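Fe2OG dioxygenase domain-containing protein (PDB 4J25) probably catalyses the iron- and 2-oxoglutarate-dependent hydroxylation of prolyl residues, as a bacterial prolyl-4-hydroxylase linked to elongation factor Tu. Local coordinates at residues Val158-Tyr163 and Gly219-Arg224; Asp106-Ala111 and Glu128-His133; Gln95-Gly100 and Cys132-Tyr137. All coordinates share one frame; numbering follows the deposited sequence.

Contact 1 (Val158-Tyr163 and Gly219-Arg224); sequences VSAVLY and GWFRRR. With OGA (N-oxalylglycine), chain J.
Ser159 OG and Trp220 CG both lie anti to the carbonyl carbon, beside the backbone N (chi1 -56° and -59°). Strand pairing puts the two residues on one face of the sheet, and the matching torsions then bring Ser159 OG to the edge of the indole, near its plane and 3.3 Å from Trp220 CD1. Each offers a polar group, the serine hydroxyl and the indole N-H, to Asp148, a manganese ligand, whose OD2 is hydrogen-bonded to Ser159 OG and to Trp220 NE1.

On the other face Phe221, its CG beside the backbone N, brings the CD2 side of its ring obliquely to Val158, with Phe221 CD2 3.9 Å from Val158 CB. The methyl of Ala160 lies obliquely to the same ring, 4.3 Å from Phe221 CE2. These apolar residues suit this face because helix 103-123 covers it, with Leu115 and Arg116 touching the phenyl ring.

The backbones run antiparallel as neighbouring inner strands of the larger sheet of the double-stranded beta helix, the jellyroll fold of 2-oxoglutarate oxygenases. Val158 with Phe221 and Ala160 with Gly219 are hydrogen-bonded pairs flanking the non-hydrogen-bonded pair Ser159-Trp220. Both bonds of the Ala160-Gly219 pair form, Gly219 N lying 2.8 Å from Ala160 O. Phe221 N gives a bond of 2.9 Å to Val158 O; only the return bond, Val158 N to Phe221 O, is weak at 3.4 Å.

N-oxalylglycine, an analogue of 2-oxoglutarate, lies on the Ser159-Trp220 face. Its O2 is in the indole plane at the ring edge, 3.8 Å from Trp220 CZ2, and Val161 also lines the pocket. With two donors on one carboxylate oxygen, Ser159 and Trp220 form a second shell that should restrain the rotation of Asp148 and would be expected to tune its hold on the metal.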
loop_
_atom_site.group_PDB
_atom_site.type_symbol
_atom_site.label_atom_id
_atom_site.label_comp_id
_atom_site.label_asym_id
_atom_site.label_seq_id
_atom_site.Cartn_x
_atom_site.Cartn_y
_atom_site.Cartn_z
ATOM N N VAL A 158 -3.421 9.219 -2.856
ATOM C CA VAL A 158 -3.344 8.399 -1.659
ATOM C C VAL A 158 -2.520 7.167 -1.976
ATOM O O VAL A 158 -2.738 6.536 -2.992
ATOM C CB VAL A 158 -4.743 7.923 -1.177
ATOM C CG1 VAL A 158 -4.600 7.044 0.089
ATOM C CG2 VAL A 158 -5.693 9.110 -0.923
ATOM N N SER A 159 -1.593 6.830 -1.096
ATOM C CA SER A 159 -0.685 5.714 -1.291
ATOM C C SER A 159 -1.134 4.568 -0.420
ATOM O O SER A 159 -1.654 4.786 0.655
ATOM C CB SER A 159 0.729 6.105 -0.872
ATOM O OG SER A 159 1.158 7.255 -1.572
ATOM N N ALA A 160 -0.917 3.346 -0.879
ATOM C CA ALA A 160 -1.297 2.176 -0.117
ATOM C C ALA A 160 -0.302 1.061 -0.413
ATOM O O ALA A 160 -0.021 0.744 -1.575
ATOM C CB ALA A 160 -2.716 1.750 -0.461
ATOM N N VAL A 161 0.246 0.497 0.651
ATOM C CA VAL A 161 1.206 -0.585 0.556
ATOM C C VAL A 161 0.703 -1.746 1.394
ATOM O O VAL A 161 0.393 -1.565 2.577
ATOM C CB VAL A 161 2.569 -0.186 1.138
ATOM C CG1 VAL A 161 3.629 -1.209 0.718
ATOM C CG2 VAL A 161 2.953 1.179 0.706
ATOM N N LEU A 162 0.628 -2.930 0.786
ATOM C CA LEU A 162 0.296 -4.149 1.516
ATOM C C LEU A 162 1.566 -4.987 1.670
ATOM O O LEU A 162 2.262 -5.256 0.688
ATOM C CB LEU A 162 -0.804 -4.949 0.793
ATOM C CG LEU A 162 -1.187 -6.278 1.486
ATOM C CD1 LEU A 162 -1.952 -6.054 2.766
ATOM C CD2 LEU A 162 -2.003 -7.137 0.548
ATOM N N TYR A 163 1.903 -5.370 2.899
ATOM C CA TYR A 163 3.099 -6.194 3.108
ATOM C C TYR A 163 2.751 -7.687 3.140
ATOM O O TYR A 163 1.629 -8.075 3.452
ATOM C CB TYR A 163 3.894 -5.737 4.347
ATOM C CG TYR A 163 4.331 -4.290 4.218
ATOM C CD1 TYR A 163 5.325 -3.926 3.329
ATOM C CD2 TYR A 163 3.722 -3.290 4.953
ATOM C CE1 TYR A 163 5.705 -2.601 3.180
ATOM C CE2 TYR A 163 4.103 -1.966 4.810
ATOM C CZ TYR A 163 5.101 -1.637 3.930
ATOM O OH TYR A 163 5.478 -0.327 3.777
ATOM N N GLY A 219 0.842 0.674 -4.280
ATOM C CA GLY A 219 -0.099 1.277 -5.195
ATOM C C GLY A 219 -0.503 2.696 -4.837
ATOM O O GLY A 219 -0.107 3.223 -3.791
ATOM N N TRP A 220 -1.337 3.279 -5.698
ATOM C CA TRP A 220 -1.796 4.669 -5.552
ATOM C C TRP A 220 -3.181 4.821 -6.108
ATOM O O TRP A 220 -3.490 4.280 -7.186
ATOM C CB TRP A 220 -0.848 5.628 -6.274
ATOM C CG TRP A 220 0.517 5.511 -5.728
ATOM C CD1 TRP A 220 1.031 6.169 -4.652
ATOM C CD2 TRP A 220 1.543 4.631 -6.196
ATOM N NE1 TRP A 220 2.318 5.758 -4.427
ATOM C CE2 TRP A 220 2.649 4.801 -5.352
ATOM C CE3 TRP A 220 1.619 3.693 -7.234
ATOM C CZ2 TRP A 220 3.828 4.095 -5.529
ATOM C CZ3 TRP A 220 2.774 2.992 -7.405
ATOM C CH2 TRP A 220 3.871 3.193 -6.561
ATOM N N PHE A 221 -4.026 5.496 -5.342
ATOM C CA PHE A 221 -5.306 5.958 -5.835
ATOM C C PHE A 221 -5.080 7.291 -6.524
ATOM O O PHE A 221 -4.391 8.166 -5.977
ATOM C CB PHE A 221 -6.296 6.159 -4.683
ATOM C CG PHE A 221 -6.634 4.906 -3.925
ATOM C CD1 PHE A 221 -7.635 4.063 -4.384
ATOM C CD2 PHE A 221 -5.979 4.590 -2.749
ATOM C CE1 PHE A 221 -7.961 2.902 -3.695
ATOM C CE2 PHE A 221 -6.295 3.434 -2.062
ATOM C CZ PHE A 221 -7.297 2.595 -2.534
ATOM N N ARG A 222 -5.684 7.464 -7.699
ATOM C CA ARG A 222 -5.432 8.626 -8.531
ATOM C C ARG A 222 -6.692 9.388 -8.902
ATOM O O ARG A 222 -7.766 8.810 -8.981
ATOM C CB ARG A 222 -4.747 8.204 -9.823
ATOM C CG ARG A 222 -3.526 7.346 -9.635
ATOM C CD ARG A 222 -2.816 7.116 -10.949
ATOM N NE ARG A 222 -3.659 6.377 -11.875
ATOM C CZ ARG A 222 -3.363 6.146 -13.150
ATOM N NH1 ARG A 222 -2.233 6.595 -13.674
ATOM N NH2 ARG A 222 -4.209 5.457 -13.901
ATOM N N ARG A 223 -6.537 10.695 -9.102
ATOM C CA ARG A 223 -7.535 11.535 -9.757
ATOM C C ARG A 223 -7.278 11.552 -11.253
ATOM O O ARG A 223 -6.189 11.198 -11.712
ATOM C CB ARG A 223 -7.410 12.997 -9.303
ATOM C CG ARG A 223 -7.727 13.267 -7.870
ATOM C CD ARG A 223 -7.470 14.744 -7.529
ATOM N NE ARG A 223 -8.222 15.636 -8.411
ATOM C CZ ARG A 223 -9.466 16.043 -8.188
ATOM N NH1 ARG A 223 -10.111 15.663 -7.092
ATOM N NH2 ARG A 223 -10.066 16.849 -9.057
ATOM N N ARG A 224 -8.256 12.045 -12.003
ATOM C CA ARG A 224 -8.103 12.236 -13.429
ATOM C C ARG A 224 -6.932 13.177 -13.768
ATOM O O ARG A 224 -6.102 12.854 -14.614
ATOM C CB ARG A 224 -9.426 12.764 -14.010
ATOM C CG ARG A 224 -9.394 13.184 -15.479
ATOM C CD ARG A 224 -10.797 13.595 -15.926
ATOM N NE ARG A 224 -11.417 14.513 -14.968
ATOM C CZ ARG A 224 -11.254 15.833 -14.965
ATOM N NH1 ARG A 224 -10.508 16.426 -15.889
ATOM N NH2 ARG A 224 -11.851 16.572 -14.042
HETATM C C1 OGA J . 7.118 3.311 -2.923
HETATM C C2 OGA J . 7.388 3.108 -1.464
HETATM C C4 OGA J . 7.502 1.636 0.516
HETATM C C5 OGA J . 7.324 0.224 0.959
HETATM O O1 OGA J . 7.025 2.281 -3.651
HETATM O O2 OGA J . 6.966 4.490 -3.403
HETATM O "O2'" OGA J . 7.710 4.061 -0.771
HETATM O O3 OGA J . 6.990 -0.009 2.147
HETATM N N1 OGA J . 7.255 1.793 -0.878
HETATM O O4 OGA J . 7.501 -0.732 0.159
#

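Contact 2 (Asp106-Ala111 and Glu128-His133); sequences DQYLAA and EDFECH
The ring of Phe130 is met at its edge by both helix side chains: Tyr108 CE2 lies near its plane, 4.0 Å from Phe130 CE1, and Leu109 CD2 also lies near that plane, 4.2 Å from Phe130 CD1. Relative to the tyrosine ring, Phe130 CE1 approaches obliquely, while Cys132 SG sits at the ring edge, 4.4 Å from Tyr108 CE2. The two aromatic side chains cross at about a right angle.

In Tyr108, CG is anti to the backbone N (chi1 -174°), which sends the ring out toward the strand. With CD1 of Leu109 extended (chi2 177°), the other branch, CD2, is turned to Cys132 SG, 3.8 Å away. Helix 103-123 thus packs on an outer strand of the major sheet of the double-stranded beta helix, the helix and strand axes 10.1 Å apart at an angle of 143°. Phe130 and Cys132, two apart on the strand, both point toward the helix, whereas Glu131 between them points away to the other face. Phenylalanine fills the span between layers, and the small cysteine lets the leucine methyl pack directly on its sulfur. Beyond them, Tyr108 touches Leu162 and Leu217, and Phe130 meets Phe221.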
loop_
_atom_site.group_PDB
_atom_site.type_symbol
_atom_site.label_atom_id
_atom_site.label_comp_id
_atom_site.label_asym_id
_atom_site.label_seq_id
_atom_site.Cartn_x
_atom_site.Cartn_y
_atom_site.Cartn_z
ATOM N N ASP A 106 -7.158 -10.135 -8.136
ATOM C CA ASP A 106 -8.524 -9.696 -8.409
ATOM C C ASP A 106 -9.218 -9.362 -7.104
ATOM O O ASP A 106 -9.971 -8.388 -7.013
ATOM C CB ASP A 106 -9.335 -10.786 -9.134
ATOM C CG ASP A 106 -9.027 -10.883 -10.618
ATOM O OD1 ASP A 106 -8.069 -10.248 -11.097
ATOM O OD2 ASP A 106 -9.755 -11.617 -11.317
ATOM N N GLN A 107 -8.976 -10.186 -6.093
ATOM C CA GLN A 107 -9.562 -9.975 -4.784
ATOM C C GLN A 107 -8.949 -8.732 -4.105
ATOM O O GLN A 107 -9.641 -7.979 -3.430
ATOM C CB GLN A 107 -9.355 -11.208 -3.929
ATOM C CG GLN A 107 -10.137 -12.423 -4.417
ATOM C CD GLN A 107 -10.126 -13.554 -3.407
ATOM O OE1 GLN A 107 -10.140 -13.323 -2.199
ATOM N NE2 GLN A 107 -10.101 -14.784 -3.899
ATOM N N TYR A 108 -7.652 -8.523 -4.292
ATOM C CA TYR A 108 -7.017 -7.326 -3.746
ATOM C C TYR A 108 -7.620 -6.076 -4.369
ATOM O O TYR A 108 -7.937 -5.125 -3.664
ATOM C CB TYR A 108 -5.507 -7.339 -3.964
ATOM C CG TYR A 108 -4.826 -6.172 -3.285
ATOM C CD1 TYR A 108 -4.934 -5.998 -1.916
ATOM C CD2 TYR A 108 -4.087 -5.237 -4.015
ATOM C CE1 TYR A 108 -4.321 -4.931 -1.278
ATOM C CE2 TYR A 108 -3.463 -4.171 -3.379
ATOM C CZ TYR A 108 -3.593 -4.028 -2.011
ATOM O OH TYR A 108 -2.983 -2.981 -1.366
ATOM N N LEU A 109 -7.778 -6.081 -5.690
ATOM C CA LEU A 109 -8.345 -4.932 -6.396
ATOM C C LEU A 109 -9.785 -4.670 -5.979
ATOM O O LEU A 109 -10.195 -3.520 -5.877
ATOM C CB LEU A 109 -8.272 -5.099 -7.912
ATOM C CG LEU A 109 -6.862 -5.251 -8.481
ATOM C CD1 LEU A 109 -6.955 -5.491 -9.994
ATOM C CD2 LEU A 109 -5.969 -4.043 -8.154
ATOM N N ALA A 110 -10.552 -5.726 -5.730
ATOM C CA ALA A 110 -11.938 -5.549 -5.327
ATOM C C ALA A 110 -11.999 -4.842 -3.977
ATOM O O ALA A 110 -12.804 -3.930 -3.790
ATOM C CB ALA A 110 -12.683 -6.882 -5.302
ATOM N N ALA A 111 -11.112 -5.212 -3.054
ATOM C CA ALA A 111 -11.087 -4.569 -1.739
ATOM C C ALA A 111 -10.628 -3.109 -1.841
ATOM O O ALA A 111 -11.164 -2.224 -1.154
ATOM C CB ALA A 111 -10.178 -5.335 -0.784
ATOM N N GLU A 128 -10.445 8.316 -9.293
ATOM C CA GLU A 128 -11.015 7.574 -10.419
ATOM C C GLU A 128 -10.525 6.128 -10.489
ATOM O O GLU A 128 -11.227 5.260 -11.012
ATOM C CB GLU A 128 -10.675 8.263 -11.735
ATOM C CG GLU A 128 -9.187 8.320 -12.027
ATOM C CD GLU A 128 -8.894 8.605 -13.487
ATOM O OE1 GLU A 128 -9.633 9.418 -14.095
ATOM O OE2 GLU A 128 -7.936 8.005 -14.028
ATOM N N ASP A 129 -9.313 5.870 -10.002
ATOM C CA ASP A 129 -8.787 4.513 -10.034
ATOM C C ASP A 129 -7.642 4.248 -9.035
ATOM O O ASP A 129 -7.213 5.131 -8.265
ATOM C CB ASP A 129 -8.403 4.124 -11.474
ATOM C CG ASP A 129 -7.027 4.609 -11.886
ATOM O OD1 ASP A 129 -6.489 4.073 -12.877
ATOM O OD2 ASP A 129 -6.458 5.497 -11.233
ATOM N N PHE A 130 -7.189 3.008 -9.048
ATOM C CA PHE A 130 -6.131 2.521 -8.185
ATOM C C PHE A 130 -5.184 1.753 -9.074
ATOM O O PHE A 130 -5.613 0.888 -9.844
ATOM C CB PHE A 130 -6.698 1.596 -7.107
ATOM C CG PHE A 130 -5.655 1.024 -6.179
ATOM C CD1 PHE A 130 -5.335 -0.344 -6.215
ATOM C CD2 PHE A 130 -4.977 1.848 -5.282
ATOM C CE1 PHE A 130 -4.367 -0.872 -5.355
ATOM C CE2 PHE A 130 -4.023 1.325 -4.422
ATOM C CZ PHE A 130 -3.714 -0.052 -4.461
ATOM N N GLU A 131 -3.913 2.097 -9.021
ATOM C CA GLU A 131 -2.902 1.394 -9.773
ATOM C C GLU A 131 -1.946 0.780 -8.763
ATOM O O GLU A 131 -1.598 1.404 -7.757
ATOM C CB GLU A 131 -2.163 2.337 -10.728
ATOM C CG GLU A 131 -1.402 3.460 -10.009
ATOM C CD GLU A 131 -0.528 4.296 -10.921
ATOM O OE1 GLU A 131 -0.420 3.973 -12.121
ATOM O OE2 GLU A 131 0.054 5.286 -10.431
ATOM N N CYS A 132 -1.515 -0.446 -9.021
ATOM C CA CYS A 132 -0.577 -1.087 -8.123
ATOM C C CYS A 132 0.318 -2.092 -8.832
ATOM O O CYS A 132 0.099 -2.443 -10.003
ATOM C CB CYS A 132 -1.317 -1.742 -6.972
ATOM S SG CYS A 132 -2.417 -3.028 -7.500
ATOM N N HIS A 133 1.367 -2.509 -8.127
ATOM C CA HIS A 133 2.300 -3.487 -8.647
ATOM C C HIS A 133 3.060 -4.077 -7.485
ATOM O O HIS A 133 3.098 -3.480 -6.389
ATOM C CB HIS A 133 3.261 -2.872 -9.673
ATOM C CG HIS A 133 4.231 -1.885 -9.101
ATOM N ND1 HIS A 133 5.410 -2.264 -8.492
ATOM C CD2 HIS A 133 4.216 -0.532 -9.080
ATOM C CE1 HIS A 133 6.071 -1.188 -8.107
ATOM N NE2 HIS A 133 5.369 -0.126 -8.452
#

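Contact 3 (Gln95-Gly100 and Cys132-Tyr137); sequences QWIDPG and CHFALY
Gln95 meets the strand through its backbone: its carbonyl O lies 3.7 Å from His133 CB and accepts a bond from a water that in turn accepts one from Phe134 N. At Trp96 the indole presents a face to His133, whose edge comes in with CD2 3.8 Å from Trp96 CZ3. The planes stand at 88°, a T-shaped pair that suits a broad indole face and a flat imidazole with a donor nitrogen to spare: His133 ND1 gives a 2.8 Å bond to Phe134 O, nearly in the ring plane, which fixes the ring's rotation. Trp96 CE3 also lies 3.3 Å from Cys132 O.

Ile97 makes the direct backbone link, its N bonded to Cys132 O at 3.0 Å (151° at the hydrogen), while a second water joins Ile97 O to Cys132 N. The loop preceding helix 103-123 thereby fastens, partly through water, along strand 129-137 of the major jellyroll sheet, a strand that pairs along its other edge with strand 214-222. With CG1 beside the backbone N (chi1 -66°), Ile97 sends CD1 over to Phe134 CE2, 3.6 Å away and oblique to the ring. The branched CB lies 3.9 Å from Cys132 SG, so one aliphatic side chain fills the corner between thiol and phenyl; Leu217 and Cys105 touch the same isoleucine.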
loop_
_atom_site.group_PDB
_atom_site.type_symbol
_atom_site.label_atom_id
_atom_site.label_comp_id
_atom_site.label_asym_id
_atom_site.label_seq_id
_atom_site.Cartn_x
_atom_site.Cartn_y
_atom_site.Cartn_z
ATOM N N GLN A 95 5.267 -4.350 -14.067
ATOM C CA GLN A 95 4.051 -5.090 -14.384
ATOM C C GLN A 95 2.861 -4.634 -13.524
ATOM O O GLN A 95 2.578 -5.210 -12.469
ATOM C CB GLN A 95 4.286 -6.592 -14.191
ATOM C CG GLN A 95 5.532 -7.086 -14.887
ATOM C CD GLN A 95 5.893 -8.508 -14.518
ATOM O OE1 GLN A 95 6.984 -8.763 -13.992
ATOM N NE2 GLN A 95 4.991 -9.450 -14.808
ATOM N N TRP A 96 2.165 -3.605 -14.003
ATOM C CA TRP A 96 0.963 -3.103 -13.365
ATOM C C TRP A 96 -0.077 -4.203 -13.288
ATOM O O TRP A 96 -0.146 -5.079 -14.144
ATOM C CB TRP A 96 0.421 -1.883 -14.113
ATOM C CG TRP A 96 1.359 -0.734 -14.028
ATOM C CD1 TRP A 96 2.252 -0.336 -14.974
ATOM C CD2 TRP A 96 1.532 0.146 -12.915
ATOM N NE1 TRP A 96 2.965 0.749 -14.525
ATOM C CE2 TRP A 96 2.545 1.059 -13.259
ATOM C CE3 TRP A 96 0.932 0.248 -11.663
ATOM C CZ2 TRP A 96 2.965 2.066 -12.397
ATOM C CZ3 TRP A 96 1.345 1.237 -10.813
ATOM C CH2 TRP A 96 2.353 2.141 -11.180
ATOM N N ILE A 97 -0.868 -4.162 -12.228
ATOM C CA ILE A 97 -1.833 -5.205 -11.948
ATOM C C ILE A 97 -3.207 -4.746 -12.418
ATOM O O ILE A 97 -3.618 -3.615 -12.152
ATOM C CB ILE A 97 -1.828 -5.534 -10.441
ATOM C CG1 ILE A 97 -0.479 -6.148 -10.054
ATOM C CG2 ILE A 97 -2.954 -6.473 -10.074
ATOM C CD1 ILE A 97 -0.218 -6.100 -8.582
ATOM N N ASP A 98 -3.896 -5.624 -13.140
ATOM C CA ASP A 98 -5.254 -5.364 -13.611
ATOM C C ASP A 98 -6.101 -6.583 -13.306
ATOM O O ASP A 98 -5.571 -7.667 -13.066
ATOM C CB ASP A 98 -5.273 -5.131 -15.129
ATOM C CG ASP A 98 -5.224 -3.661 -15.508
ATOM O OD1 ASP A 98 -5.855 -2.829 -14.808
ATOM O OD2 ASP A 98 -4.559 -3.341 -16.520
ATOM N N PRO A 99 -7.430 -6.410 -13.316
ATOM C CA PRO A 99 -8.306 -7.577 -13.197
ATOM C C PRO A 99 -7.981 -8.601 -14.277
ATOM O O PRO A 99 -7.560 -8.220 -15.366
ATOM C CB PRO A 99 -9.705 -6.983 -13.381
ATOM C CG PRO A 99 -9.567 -5.570 -12.888
ATOM C CD PRO A 99 -8.183 -5.143 -13.311
ATOM N N GLY A 100 -8.121 -9.881 -13.954
ATOM C CA GLY A 100 -8.024 -10.932 -14.948
ATOM C C GLY A 100 -6.646 -11.542 -15.067
ATOM O O GLY A 100 -6.426 -12.399 -15.908
ATOM N N CYS A 132 -1.515 -0.446 -9.021
ATOM C CA CYS A 132 -0.577 -1.087 -8.123
ATOM C C CYS A 132 0.318 -2.092 -8.832
ATOM O O CYS A 132 0.099 -2.443 -10.003
ATOM C CB CYS A 132 -1.317 -1.742 -6.972
ATOM S SG CYS A 132 -2.417 -3.028 -7.500
ATOM N N HIS A 133 1.367 -2.509 -8.127
ATOM C CA HIS A 133 2.300 -3.487 -8.647
ATOM C C HIS A 133 3.060 -4.077 -7.485
ATOM O O HIS A 133 3.098 -3.480 -6.389
ATOM C CB HIS A 133 3.261 -2.872 -9.673
ATOM C CG HIS A 133 4.231 -1.885 -9.101
ATOM N ND1 HIS A 133 5.410 -2.264 -8.492
ATOM C CD2 HIS A 133 4.216 -0.532 -9.080
ATOM C CE1 HIS A 133 6.071 -1.188 -8.107
ATOM N NE2 HIS A 133 5.369 -0.126 -8.452
ATOM N N PHE A 134 3.655 -5.240 -7.722
ATOM C CA PHE A 134 4.430 -5.926 -6.693
ATOM C C PHE A 134 5.820 -5.331 -6.613
ATOM O O PHE A 134 6.301 -4.721 -7.566
ATOM C CB PHE A 134 4.531 -7.438 -6.968
ATOM C CG PHE A 134 3.249 -8.178 -6.744
ATOM C CD1 PHE A 134 2.822 -8.482 -5.466
ATOM C CD2 PHE A 134 2.458 -8.545 -7.806
ATOM C CE1 PHE A 134 1.633 -9.160 -5.260
ATOM C CE2 PHE A 134 1.278 -9.216 -7.605
ATOM C CZ PHE A 134 0.860 -9.526 -6.337
ATOM N N ALA A 135 6.462 -5.496 -5.462
ATOM C CA ALA A 135 7.828 -5.038 -5.284
ATOM C C ALA A 135 8.570 -6.033 -4.412
ATOM O O ALA A 135 8.075 -6.445 -3.366
ATOM C CB ALA A 135 7.847 -3.627 -4.649
ATOM N N LEU A 136 9.764 -6.414 -4.835
ATOM C CA LEU A 136 10.546 -7.403 -4.111
ATOM C C LEU A 136 11.947 -6.857 -3.896
ATOM O O LEU A 136 12.728 -6.779 -4.838
ATOM C CB LEU A 136 10.625 -8.708 -4.909
ATOM C CG LEU A 136 11.296 -9.876 -4.167
ATOM C CD1 LEU A 136 10.708 -11.217 -4.598
ATOM C CD2 LEU A 136 12.814 -9.877 -4.363
ATOM N N TYR A 137 12.263 -6.469 -2.666
ATOM C CA TYR A 137 13.566 -5.891 -2.382
ATOM C C TYR A 137 14.551 -6.968 -1.934
ATOM O O TYR A 137 14.296 -7.689 -0.964
ATOM C CB TYR A 137 13.441 -4.791 -1.323
ATOM C CG TYR A 137 12.523 -3.655 -1.739
ATOM C CD1 TYR A 137 11.985 -3.601 -3.016
ATOM C CD2 TYR A 137 12.191 -2.639 -0.853
ATOM C CE1 TYR A 137 11.142 -2.569 -3.396
ATOM C CE2 TYR A 137 11.347 -1.603 -1.229
ATOM C CZ TYR A 137 10.825 -1.574 -2.499
ATOM O OH TYR A 137 9.974 -0.552 -2.891
HETATM O O HOH W 1 3.594 -6.454 -10.424
HETATM O O HOH W 2 -2.512 -1.317 -11.744
#

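How the contacts relate
From the N terminus, the loop 95-100 comes first and runs into helix 103-123, which holds 106-111; both then find their partners on strand 129-137. The span closed by contact 2 is largely nested within that of contact 3, and the two share Cys132 and His133. Asp106 OD1, close to Gly100 N at 2.9 Å in a probable hydrogen bond, joins their first segments. Contact 1 closes later, in series with both, bringing strand 156-163 against 214-222 across 55 residues of strand and loop, with no helix. Strand 214-222 lies between 156-163 and 129-137, so loop, helix and outer strand are joined to the sheet's centre, where contact 1 borders the N-oxalylglycine pocket.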